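Side-chain contacts in cortical-lytic enzyme (Bacillus cereus, PDB 4S3J), which acts as an N-acetylglucosaminidase that degrades partially broken-down cortex peptidoglycan, recognised by its muramic acid delta-lactam, during spore germination: residues I3-V8 with E385-I390; T364-H369 with I390-N395. All blocks are in the same frame, centred on the assembly; numbering follows the deposited sequence.

Interaction 1 of 2, residues I3-V8 with E385-I390; sequences IQIVTV and EDARSI
The Arg388 guanidinium and Thr7 come together with neither a face nor an edge of the flat group turned squarely to the hydroxyl: Thr7 OG1 stands obliquely to it, 3.6 Å from Arg388 NH1, and no direct hydrogen bond forms. The in-plane edges are used instead by water and carboxylate. One water accepts from Arg388 NH1 at 2.9 Å and pairs with Thr7 OG1 at 2.8 Å, bridging strand 3-7 and helix 387-400. Along the other edge, NE and NH2 of Arg388 both grip Asp386 OD2, with NH2 at 2.8 Å. The bend at chi3 (-67°) turns the guanidinium back to Asp386. This aspartate is the N-cap of the helix, and with Ser389 it forms a capping box, in which the Asp386 N to Ser389 OG bond is weak at 3.4 Å. The contact thus sets a LysM strand against the start of a helix in the glycoside hydrolase family 18 barrel domain. Beside the polar bridge, Ile5 supplies the apolar part: its CD1 lies 4.0 Å from Ala387 CB and 3.4 Å from Ala387 O, while its CG2 meets Arg388 CG at 4.1 Å. Leu420 of helix 415-424 touches both Ile5 and Ala387.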
# COMPACT_ATOMS: atom_id res chain seq x y z
N ILE A 3 -5.79 15.78 14.41
CA ILE A 3 -4.93 14.60 14.58
C ILE A 3 -3.48 14.82 14.18
O ILE A 3 -3.18 15.45 13.17
CB ILE A 3 -5.49 13.41 13.75
CG1 ILE A 3 -6.73 12.81 14.44
CG2 ILE A 3 -4.44 12.33 13.49
CD1 ILE A 3 -6.46 12.09 15.72
N GLN A 4 -2.59 14.23 14.97
CA GLN A 4 -1.19 14.16 14.62
C GLN A 4 -0.62 12.81 15.04
O GLN A 4 -1.24 12.07 15.82
CB GLN A 4 -0.40 15.29 15.25
CG GLN A 4 -0.13 15.15 16.73
CD GLN A 4 0.91 16.14 17.17
OE1 GLN A 4 0.57 17.28 17.55
NE2 GLN A 4 2.16 15.76 17.08
N ILE A 5 0.56 12.51 14.52
CA ILE A 5 1.33 11.35 14.94
C ILE A 5 2.20 11.73 16.16
O ILE A 5 2.80 12.81 16.20
CB ILE A 5 2.22 10.86 13.79
CG1 ILE A 5 1.35 10.42 12.62
CG2 ILE A 5 3.10 9.71 14.26
CD1 ILE A 5 2.13 10.26 11.31
N VAL A 6 2.22 10.87 17.17
CA VAL A 6 3.06 11.02 18.36
C VAL A 6 3.84 9.72 18.57
O VAL A 6 3.25 8.63 18.53
CB VAL A 6 2.24 11.35 19.62
CG1 VAL A 6 3.14 11.42 20.85
CG2 VAL A 6 1.52 12.66 19.44
N THR A 7 5.14 9.82 18.83
CA THR A 7 5.96 8.65 19.15
C THR A 7 6.00 8.45 20.66
O THR A 7 6.29 9.39 21.41
CB THR A 7 7.40 8.80 18.60
OG1 THR A 7 7.36 8.89 17.18
CG2 THR A 7 8.27 7.61 18.95
N VAL A 8 5.69 7.23 21.09
CA VAL A 8 5.66 6.87 22.50
C VAL A 8 7.07 6.97 23.11
O VAL A 8 8.07 6.58 22.51
CB VAL A 8 5.11 5.44 22.67
CG1 VAL A 8 5.25 4.93 24.11
CG2 VAL A 8 3.63 5.39 22.24
N GLU A 385 5.79 -1.56 8.94
CA GLU A 385 5.21 -0.29 8.53
C GLU A 385 4.47 0.32 9.70
O GLU A 385 3.77 -0.40 10.43
CB GLU A 385 4.24 -0.49 7.37
CG GLU A 385 4.84 -1.09 6.10
CD GLU A 385 5.77 -0.13 5.37
OE1 GLU A 385 5.54 1.11 5.45
OE2 GLU A 385 6.74 -0.60 4.75
N ASP A 386 4.58 1.65 9.89
CA ASP A 386 3.78 2.31 10.92
C ASP A 386 3.36 3.70 10.45
O ASP A 386 3.59 4.08 9.30
CB ASP A 386 4.50 2.39 12.29
CG ASP A 386 5.67 3.37 12.33
OD1 ASP A 386 5.89 4.17 11.40
OD2 ASP A 386 6.38 3.36 13.38
N ALA A 387 2.71 4.47 11.34
CA ALA A 387 2.13 5.74 10.94
C ALA A 387 3.17 6.72 10.38
O ALA A 387 2.86 7.51 9.47
CB ALA A 387 1.38 6.37 12.11
N ARG A 388 4.38 6.69 10.93
CA ARG A 388 5.43 7.60 10.49
C ARG A 388 5.80 7.34 9.03
O ARG A 388 5.89 8.29 8.23
CB ARG A 388 6.68 7.46 11.36
CG ARG A 388 6.45 7.93 12.81
CD ARG A 388 7.59 7.57 13.73
NE ARG A 388 7.71 6.12 13.93
CZ ARG A 388 8.51 5.55 14.83
NH1 ARG A 388 9.26 6.31 15.62
NH2 ARG A 388 8.55 4.23 14.95
N SER A 389 6.07 6.08 8.69
CA SER A 389 6.57 5.78 7.34
C SER A 389 5.43 5.90 6.33
O SER A 389 5.65 6.37 5.22
CB SER A 389 7.30 4.39 7.26
OG SER A 389 6.64 3.13 7.63
N ILE A 390 4.20 5.57 6.70
CA ILE A 390 3.08 5.78 5.78
C ILE A 390 2.87 7.28 5.52
O ILE A 390 2.62 7.70 4.39
CB ILE A 390 1.77 5.13 6.29
CG1 ILE A 390 1.89 3.60 6.20
CG2 ILE A 390 0.57 5.58 5.49
CD1 ILE A 390 1.93 3.05 4.75
O HOH W 1 9.88 9.08 16.01

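Interaction 2 of 2, residues T364-H369 with I390-N395; sequences TAQAPH and IQSKFN
Gln366 overlaps Ser392 through the oxygen of its amide: Gln366 OE1 lies 2.6 Å from Ser392 OG, and the serine hydroxyl is the donor. The bond is short, yet the donor stands above the carbonyl plane, 43° out of it, and not on a lone pair, with a C=O...O angle of 127°. The glutamine chain bends at chi2 (-74°), which brings the amide oxygen to the helix surface; Ser392 CB lies 3.6 Å from Gln366 OE1. Each end of this bond has further partners. Tyr361 OH also bonds Gln366 OE1, and Gln366 NE2 is held by Phe363 O, which limits rotation of the amide. Ser392 OG, a buried hydroxyl, accepts from Arg65 NH1, while Arg388 O, one turn earlier in its own helix, competes with Gln366 OE1 for its single proton. Arg65 belongs to helix 63-70 in the second LysM region, so the serine links that helix as well. With 84 Å² buried in total, the contact rests on this one polar pair rather than on broad packing. Gln366 and Ala367 both face Asp362, which is the geometry of a G1 beta bulge, here where strand 360-362 turns into antiparallel strand 367-373.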
# COMPACT_ATOMS: atom_id res chain seq x y z
N THR A 364 16.66 7.21 7.02
CA THR A 364 17.05 7.12 5.62
C THR A 364 16.07 6.25 4.83
O THR A 364 15.55 6.68 3.79
CB THR A 364 18.49 6.58 5.49
OG1 THR A 364 19.37 7.50 6.16
CG2 THR A 364 18.92 6.47 4.03
N ALA A 365 15.81 5.04 5.30
CA ALA A 365 14.81 4.19 4.68
C ALA A 365 13.39 4.70 4.91
O ALA A 365 12.50 4.39 4.12
CB ALA A 365 14.93 2.77 5.22
N GLN A 366 13.20 5.46 6.00
CA GLN A 366 11.89 5.82 6.55
C GLN A 366 11.09 4.55 6.86
O GLN A 366 10.16 4.19 6.15
CB GLN A 366 11.11 6.77 5.61
CG GLN A 366 11.70 8.19 5.54
CD GLN A 366 11.42 9.01 6.79
OE1 GLN A 366 10.31 9.01 7.32
NE2 GLN A 366 12.43 9.74 7.24
N ALA A 367 11.53 3.85 7.91
CA ALA A 367 10.89 2.62 8.35
C ALA A 367 11.24 2.25 9.78
O ALA A 367 12.38 2.46 10.22
CB ALA A 367 11.28 1.48 7.45
N PRO A 368 10.25 1.71 10.52
CA PRO A 368 10.50 1.23 11.88
C PRO A 368 11.08 -0.17 11.88
O PRO A 368 10.82 -0.97 10.97
CB PRO A 368 9.11 1.24 12.50
CG PRO A 368 8.21 0.91 11.33
CD PRO A 368 8.82 1.62 10.15
N HIS A 369 11.82 -0.49 12.93
CA HIS A 369 12.49 -1.78 13.06
C HIS A 369 12.94 -2.03 14.48
O HIS A 369 13.05 -1.12 15.28
CB HIS A 369 13.68 -1.85 12.12
CG HIS A 369 14.74 -0.84 12.41
ND1 HIS A 369 15.95 -1.17 12.99
CD2 HIS A 369 14.77 0.50 12.21
CE1 HIS A 369 16.68 -0.07 13.13
NE2 HIS A 369 15.99 0.95 12.66
N ILE A 390 4.20 5.57 6.70
CA ILE A 390 3.08 5.78 5.78
C ILE A 390 2.87 7.28 5.52
O ILE A 390 2.62 7.70 4.39
CB ILE A 390 1.77 5.13 6.29
CG1 ILE A 390 1.89 3.60 6.20
CG2 ILE A 390 0.57 5.58 5.49
CD1 ILE A 390 1.93 3.05 4.75
N GLN A 391 3.01 8.12 6.54
CA GLN A 391 2.93 9.56 6.31
C GLN A 391 4.04 10.03 5.35
O GLN A 391 3.78 10.86 4.47
CB GLN A 391 2.98 10.33 7.63
CG GLN A 391 2.75 11.84 7.49
CD GLN A 391 1.39 12.18 6.91
OE1 GLN A 391 0.36 11.93 7.53
NE2 GLN A 391 1.39 12.73 5.69
N SER A 392 5.25 9.50 5.49
CA SER A 392 6.31 9.82 4.54
C SER A 392 5.94 9.42 3.12
O SER A 392 6.24 10.16 2.18
CB SER A 392 7.61 9.15 4.93
OG SER A 392 8.04 9.68 6.19
N LYS A 393 5.31 8.27 2.97
CA LYS A 393 4.88 7.81 1.66
C LYS A 393 3.77 8.68 1.08
O LYS A 393 3.80 9.01 -0.11
CB LYS A 393 4.43 6.36 1.74
CG LYS A 393 5.57 5.36 1.93
CD LYS A 393 6.39 5.23 0.66
CE LYS A 393 7.60 4.30 0.81
NZ LYS A 393 7.25 2.89 1.12
N PHE A 394 2.81 9.09 1.91
CA PHE A 394 1.75 10.01 1.46
C PHE A 394 2.38 11.32 0.97
O PHE A 394 1.97 11.87 -0.06
CB PHE A 394 0.76 10.30 2.58
CG PHE A 394 -0.16 9.14 2.95
CD1 PHE A 394 -0.33 8.01 2.14
CD2 PHE A 394 -0.84 9.18 4.18
CE1 PHE A 394 -1.19 6.99 2.50
CE2 PHE A 394 -1.69 8.16 4.54
CZ PHE A 394 -1.86 7.04 3.70
N ASN A 395 3.36 11.86 1.71
CA ASN A 395 4.02 13.11 1.32
C ASN A 395 4.80 12.93 0.00
O ASN A 395 4.84 13.84 -0.84
CB ASN A 395 4.94 13.60 2.42
CG ASN A 395 4.18 14.11 3.64
OD1 ASN A 395 2.94 14.22 3.62
ND2 ASN A 395 4.90 14.39 4.70

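From the N terminus, residues 3-8 in the first LysM region are separated by 376 residues, across the second LysM region and most of the barrel domain, from 385-390 at the start of helix 387-400, on which interaction 1 closes that long loop. Interaction 2 closes a much shorter one, with 20 residues between its ends, between the turn into strand 367-373 and the next part of the same helix. Because 364-369 precedes 385-390 and 390-395 follows it, the two loops cross, sharing Ile390. Their centres are 9 Å apart. Direct packing joins them too: Ile5 CD1 lies 3.8 Å from Gln391 CB, and Asp386 OD2 lies 3.6 Å from Pro368 CB. Helix 387-400 thereby ties LysM strand and barrel-domain hairpin together.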